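Local coordinates for protein alginase (Pseudoalteromonas, PDB 4Q8K) that probably cleaves the polysaccharide alginate, as a lyase of polysaccharide lyase family 18, at residues V165-A177 and F347-T360. Numbering follows the deposited sequence.
Sequences VDDSTLVFVPLEA and FEDLGITESKVTMT
The ring of Phe172 meets strand 355-360 with one edge: Val357 O lies near the ring plane, 3.5 Å from CD2. Met359 SD reaches CE2 of the same ring at 4.0 Å, an oblique Met-aromatic contact in which the methionine chain crosses the phenylalanine at about a right angle. With CG anti to the carbonyl carbon (chi1 -69°) and the chain extended beyond it, Met359 carries its sulfur to that ring, and both side chains rise from the sheet face that carries Leu170 and Val357. Leu175 CD2 meets Phe347 at CB, 4.2 Å away, and lies oblique to the second ring; that ring also meets Trp187, their planes at about 45°.

The two antiparallel strands are stitched by nearly straight backbone bonds. Leu170 and Met359 form one hydrogen-bonded pair, with Met359 N to Leu170 O at 2.8 Å; Phe172 and Val357 form the next, with Phe172 N to Val357 O also 2.8 Å. On the other face Val171 CG1 rests on Lys356 CG at 3.7 Å, and the methyls Thr169 CG2 and Thr358 CG2 meet at 3.6 Å.

Past Phe172 the ladder gives way to the short helix 174-177. Leu175 pushes CD1 onto the backbone of Thr353 and Glu354, 3.4 Å from Thr353 C, while a water accepts from Leu175 N and donates to Ser355 O. Ser355 OG is hydrogen-bonded to Asn321 ND2, on strand 321-324.

Strand 355-368 has strand 204-216 on its other side, so the pairing joins 169-172 to one sheet of the β-sandwich (jelly-roll) expected for this lyase family. Four ladder bonds and one water bridge join the backbones, His189 takes up Val173 N, and Phe172, Met359 and Val357 bring apolar groups to the buried face.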
loop_
_atom_site.group_PDB
_atom_site.type_symbol
_atom_site.label_atom_id
_atom_site.label_comp_id
_atom_site.label_asym_id
_atom_site.label_seq_id
_atom_site.Cartn_x
_atom_site.Cartn_y
_atom_site.Cartn_z
ATOM N N VAL A 165 9.246 -3.056 -15.518
ATOM C CA VAL A 165 10.248 -4.035 -15.953
ATOM C C VAL A 165 9.967 -4.550 -17.370
ATOM O O VAL A 165 10.836 -5.114 -18.038
ATOM C CB VAL A 165 10.382 -5.209 -14.952
ATOM C CG1 VAL A 165 10.923 -4.710 -13.620
ATOM C CG2 VAL A 165 9.049 -5.891 -14.755
ATOM N N ASP A 166 8.736 -4.354 -17.817
ATOM C CA ASP A 166 8.386 -4.487 -19.225
ATOM C C ASP A 166 7.093 -3.697 -19.412
ATOM O O ASP A 166 6.528 -3.213 -18.431
ATOM C CB ASP A 166 8.261 -5.952 -19.663
ATOM C CG ASP A 166 7.168 -6.701 -18.926
ATOM O OD1 ASP A 166 6.081 -6.127 -18.702
ATOM O OD2 ASP A 166 7.395 -7.881 -18.584
ATOM N N ASP A 167 6.627 -3.525 -20.634
ATOM C CA ASP A 167 5.522 -2.595 -20.862
ATOM C C ASP A 167 4.231 -2.929 -20.130
ATOM O O ASP A 167 3.354 -2.119 -20.057
ATOM C CB ASP A 167 5.215 -2.381 -22.342
ATOM C CG ASP A 167 4.869 -3.645 -23.065
ATOM O OD1 ASP A 167 4.408 -4.597 -22.458
ATOM O OD2 ASP A 167 5.075 -3.689 -24.278
ATOM N N SER A 168 4.148 -4.136 -19.610
ATOM C CA SER A 168 2.937 -4.639 -18.978
ATOM C C SER A 168 3.084 -5.045 -17.496
ATOM O O SER A 168 2.180 -5.594 -16.926
ATOM C CB SER A 168 2.389 -5.809 -19.787
ATOM O OG SER A 168 2.227 -5.476 -21.129
ATOM N N THR A 169 4.220 -4.749 -16.880
ATOM C CA THR A 169 4.486 -5.218 -15.521
ATOM C C THR A 169 5.134 -4.161 -14.628
ATOM O O THR A 169 6.081 -3.489 -15.033
ATOM C CB THR A 169 5.403 -6.454 -15.535
ATOM O OG1 THR A 169 4.979 -7.366 -16.556
ATOM C CG2 THR A 169 5.378 -7.151 -14.186
ATOM N N LEU A 170 4.612 -4.012 -13.411
ATOM C CA LEU A 170 5.244 -3.171 -12.403
ATOM C C LEU A 170 5.769 -4.046 -11.272
ATOM O O LEU A 170 5.047 -4.896 -10.745
ATOM C CB LEU A 170 4.258 -2.146 -11.839
ATOM C CG LEU A 170 3.689 -1.098 -12.800
ATOM C CD1 LEU A 170 2.637 -0.265 -12.096
ATOM C CD2 LEU A 170 4.795 -0.204 -13.345
ATOM N N VAL A 171 7.032 -3.850 -10.910
ATOM C CA VAL A 171 7.630 -4.596 -9.805
ATOM C C VAL A 171 8.140 -3.636 -8.748
ATOM O O VAL A 171 9.012 -2.815 -9.023
ATOM C CB VAL A 171 8.796 -5.481 -10.279
ATOM C CG1 VAL A 171 9.606 -5.966 -9.080
ATOM C CG2 VAL A 171 8.274 -6.649 -11.103
ATOM N N PHE A 172 7.597 -3.743 -7.540
ATOM C CA PHE A 172 7.964 -2.845 -6.451
ATOM C C PHE A 172 8.816 -3.581 -5.429
ATOM O O PHE A 172 8.359 -4.533 -4.792
ATOM C CB PHE A 172 6.718 -2.259 -5.781
ATOM C CG PHE A 172 5.819 -1.500 -6.731
ATOM C CD1 PHE A 172 6.074 -0.169 -7.034
ATOM C CD2 PHE A 172 4.738 -2.120 -7.330
ATOM C CE1 PHE A 172 5.258 0.536 -7.906
ATOM C CE2 PHE A 172 3.917 -1.415 -8.210
ATOM C CZ PHE A 172 4.180 -0.097 -8.495
ATOM N N VAL A 173 10.061 -3.131 -5.284
ATOM C CA VAL A 173 11.047 -3.816 -4.460
ATOM C C VAL A 173 11.730 -2.821 -3.524
ATOM O O VAL A 173 12.805 -2.298 -3.827
ATOM C CB VAL A 173 12.094 -4.489 -5.345
ATOM C CG1 VAL A 173 11.583 -5.839 -5.846
ATOM C CG2 VAL A 173 12.453 -3.570 -6.530
ATOM N N PRO A 174 11.095 -2.532 -2.387
ATOM C CA PRO A 174 11.582 -1.530 -1.434
ATOM C C PRO A 174 12.928 -1.906 -0.793
ATOM O O PRO A 174 13.656 -1.002 -0.383
ATOM C CB PRO A 174 10.466 -1.477 -0.390
ATOM C CG PRO A 174 9.811 -2.825 -0.488
ATOM C CD PRO A 174 9.826 -3.142 -1.944
ATOM N N LEU A 175 13.260 -3.191 -0.726
ATOM C CA LEU A 175 14.574 -3.581 -0.206
ATOM C C LEU A 175 15.687 -3.125 -1.138
ATOM O O LEU A 175 16.852 -3.055 -0.733
ATOM C CB LEU A 175 14.674 -5.093 -0.006
ATOM C CG LEU A 175 13.726 -5.724 1.016
ATOM C CD1 LEU A 175 13.787 -7.240 0.916
ATOM C CD2 LEU A 175 14.017 -5.233 2.437
ATOM N N GLU A 176 15.357 -2.878 -2.396
ATOM C CA GLU A 176 16.309 -2.364 -3.379
ATOM C C GLU A 176 16.177 -0.845 -3.575
ATOM O O GLU A 176 17.149 -0.110 -3.555
ATOM C CB GLU A 176 16.180 -3.120 -4.702
ATOM C CG GLU A 176 16.293 -4.620 -4.559
ATOM C CD GLU A 176 15.967 -5.385 -5.821
ATOM O OE1 GLU A 176 16.519 -5.025 -6.859
ATOM O OE2 GLU A 176 15.175 -6.342 -5.799
ATOM N N ALA A 177 14.940 -0.373 -3.740
ATOM C CA ALA A 177 14.710 1.058 -3.923
ATOM C C ALA A 177 15.021 1.844 -2.659
ATOM O O ALA A 177 15.569 2.952 -2.714
ATOM C CB ALA A 177 13.278 1.320 -4.382
ATOM N N PHE A 347 15.269 -4.452 8.915
ATOM C CA PHE A 347 14.826 -5.492 7.995
ATOM C C PHE A 347 15.750 -6.703 8.027
ATOM O O PHE A 347 15.304 -7.835 7.856
ATOM C CB PHE A 347 14.612 -4.944 6.578
ATOM C CG PHE A 347 13.459 -3.981 6.483
ATOM C CD1 PHE A 347 12.210 -4.337 6.969
ATOM C CD2 PHE A 347 13.631 -2.712 5.939
ATOM C CE1 PHE A 347 11.144 -3.450 6.897
ATOM C CE2 PHE A 347 12.581 -1.824 5.864
ATOM C CZ PHE A 347 11.330 -2.193 6.339
ATOM N N GLU A 348 17.037 -6.471 8.266
ATOM C CA GLU A 348 17.958 -7.583 8.433
ATOM C C GLU A 348 17.568 -8.422 9.645
ATOM O O GLU A 348 17.452 -9.643 9.549
ATOM C CB GLU A 348 19.393 -7.067 8.558
ATOM C CG GLU A 348 19.982 -6.638 7.231
ATOM C CD GLU A 348 21.376 -6.049 7.380
ATOM O OE1 GLU A 348 22.034 -5.821 6.345
ATOM O OE2 GLU A 348 21.804 -5.823 8.533
ATOM N N ASP A 349 17.354 -7.755 10.773
ATOM C CA ASP A 349 17.053 -8.425 12.034
ATOM C C ASP A 349 15.674 -9.080 11.992
ATOM O O ASP A 349 15.456 -10.126 12.612
ATOM C CB ASP A 349 17.133 -7.434 13.200
ATOM C CG ASP A 349 18.561 -6.947 13.469
ATOM O OD1 ASP A 349 19.497 -7.405 12.790
ATOM O OD2 ASP A 349 18.732 -6.116 14.385
ATOM N N LEU A 350 14.756 -8.465 11.247
ATOM C CA LEU A 350 13.400 -8.997 11.099
ATOM C C LEU A 350 13.359 -10.171 10.140
ATOM O O LEU A 350 12.316 -10.807 9.972
ATOM C CB LEU A 350 12.446 -7.912 10.593
ATOM C CG LEU A 350 12.147 -6.771 11.557
ATOM C CD1 LEU A 350 11.617 -5.570 10.784
ATOM C CD2 LEU A 350 11.170 -7.217 12.637
ATOM N N GLY A 351 14.487 -10.457 9.502
ATOM C CA GLY A 351 14.555 -11.520 8.523
ATOM C C GLY A 351 13.783 -11.237 7.239
ATOM O O GLY A 351 13.367 -12.172 6.544
ATOM N N ILE A 352 13.588 -9.959 6.917
ATOM C CA ILE A 352 12.925 -9.621 5.655
ATOM C C ILE A 352 13.956 -9.435 4.544
ATOM O O ILE A 352 14.548 -8.371 4.410
ATOM C CB ILE A 352 12.039 -8.372 5.763
ATOM C CG1 ILE A 352 11.089 -8.488 6.957
ATOM C CG2 ILE A 352 11.261 -8.186 4.473
ATOM C CD1 ILE A 352 10.284 -9.747 6.968
ATOM N N THR A 353 14.177 -10.495 3.773
ATOM C CA THR A 353 15.159 -10.492 2.693
ATOM C C THR A 353 14.486 -10.551 1.333
ATOM O O THR A 353 15.155 -10.481 0.301
ATOM C CB THR A 353 16.137 -11.687 2.803
ATOM O OG1 THR A 353 15.394 -12.915 2.824
ATOM C CG2 THR A 353 16.987 -11.581 4.070
ATOM N N GLU A 354 13.162 -10.702 1.336
ATOM C CA GLU A 354 12.388 -10.726 0.105
ATOM C C GLU A 354 11.126 -9.912 0.326
ATOM O O GLU A 354 10.440 -10.092 1.325
ATOM C CB GLU A 354 12.023 -12.168 -0.282
ATOM C CG GLU A 354 11.337 -12.313 -1.638
ATOM C CD GLU A 354 10.830 -13.725 -1.898
ATOM O OE1 GLU A 354 10.884 -14.169 -3.060
ATOM O OE2 GLU A 354 10.369 -14.392 -0.943
ATOM N N SER A 355 10.840 -8.994 -0.591
ATOM C CA SER A 355 9.578 -8.256 -0.569
ATOM C C SER A 355 9.332 -7.655 -1.943
ATOM O O SER A 355 9.764 -6.537 -2.236
ATOM C CB SER A 355 9.574 -7.162 0.494
ATOM O OG SER A 355 8.308 -6.493 0.522
ATOM N N LYS A 356 8.648 -8.420 -2.782
ATOM C CA LYS A 356 8.424 -8.031 -4.160
ATOM C C LYS A 356 6.934 -8.056 -4.458
ATOM O O LYS A 356 6.310 -9.117 -4.431
ATOM C CB LYS A 356 9.158 -8.982 -5.109
ATOM C CG LYS A 356 8.947 -8.649 -6.582
ATOM C CD LYS A 356 9.507 -9.726 -7.489
ATOM C CE LYS A 356 11.028 -9.750 -7.428
ATOM N NZ LYS A 356 11.609 -10.639 -8.472
ATOM N N VAL A 357 6.375 -6.881 -4.727
ATOM C CA VAL A 357 4.986 -6.778 -5.172
ATOM C C VAL A 357 4.956 -6.557 -6.691
ATOM O O VAL A 357 5.494 -5.571 -7.197
ATOM C CB VAL A 357 4.222 -5.655 -4.440
ATOM C CG1 VAL A 357 2.803 -5.494 -5.006
ATOM C CG2 VAL A 357 4.153 -5.945 -2.944
ATOM N N THR A 358 4.339 -7.491 -7.405
ATOM C CA THR A 358 4.260 -7.422 -8.860
ATOM C C THR A 358 2.828 -7.112 -9.269
ATOM O O THR A 358 1.906 -7.826 -8.886
ATOM C CB THR A 358 4.686 -8.751 -9.507
ATOM O OG1 THR A 358 6.028 -9.067 -9.119
ATOM C CG2 THR A 358 4.625 -8.658 -11.024
ATOM N N MET A 359 2.643 -6.048 -10.041
ATOM C CA MET A 359 1.300 -5.665 -10.450
ATOM C C MET A 359 1.144 -5.713 -11.958
ATOM O O MET A 359 1.954 -5.153 -12.688
ATOM C CB MET A 359 0.962 -4.268 -9.931
ATOM C CG MET A 359 0.805 -4.207 -8.440
ATOM S SD MET A 359 0.117 -2.656 -7.881
ATOM C CE MET A 359 0.441 -2.755 -6.121
ATOM N N THR A 360 0.098 -6.403 -12.404
ATOM C CA THR A 360 -0.225 -6.553 -13.811
ATOM C C THR A 360 -1.705 -6.224 -14.010
ATOM O O THR A 360 -2.442 -6.020 -13.034
ATOM C CB THR A 360 0.027 -7.992 -14.287
ATOM O OG1 THR A 360 -0.624 -8.909 -13.397
ATOM C CG2 THR A 360 1.535 -8.300 -14.325
HETATM O O HOH W 1 12.312 -5.444 -1.938
#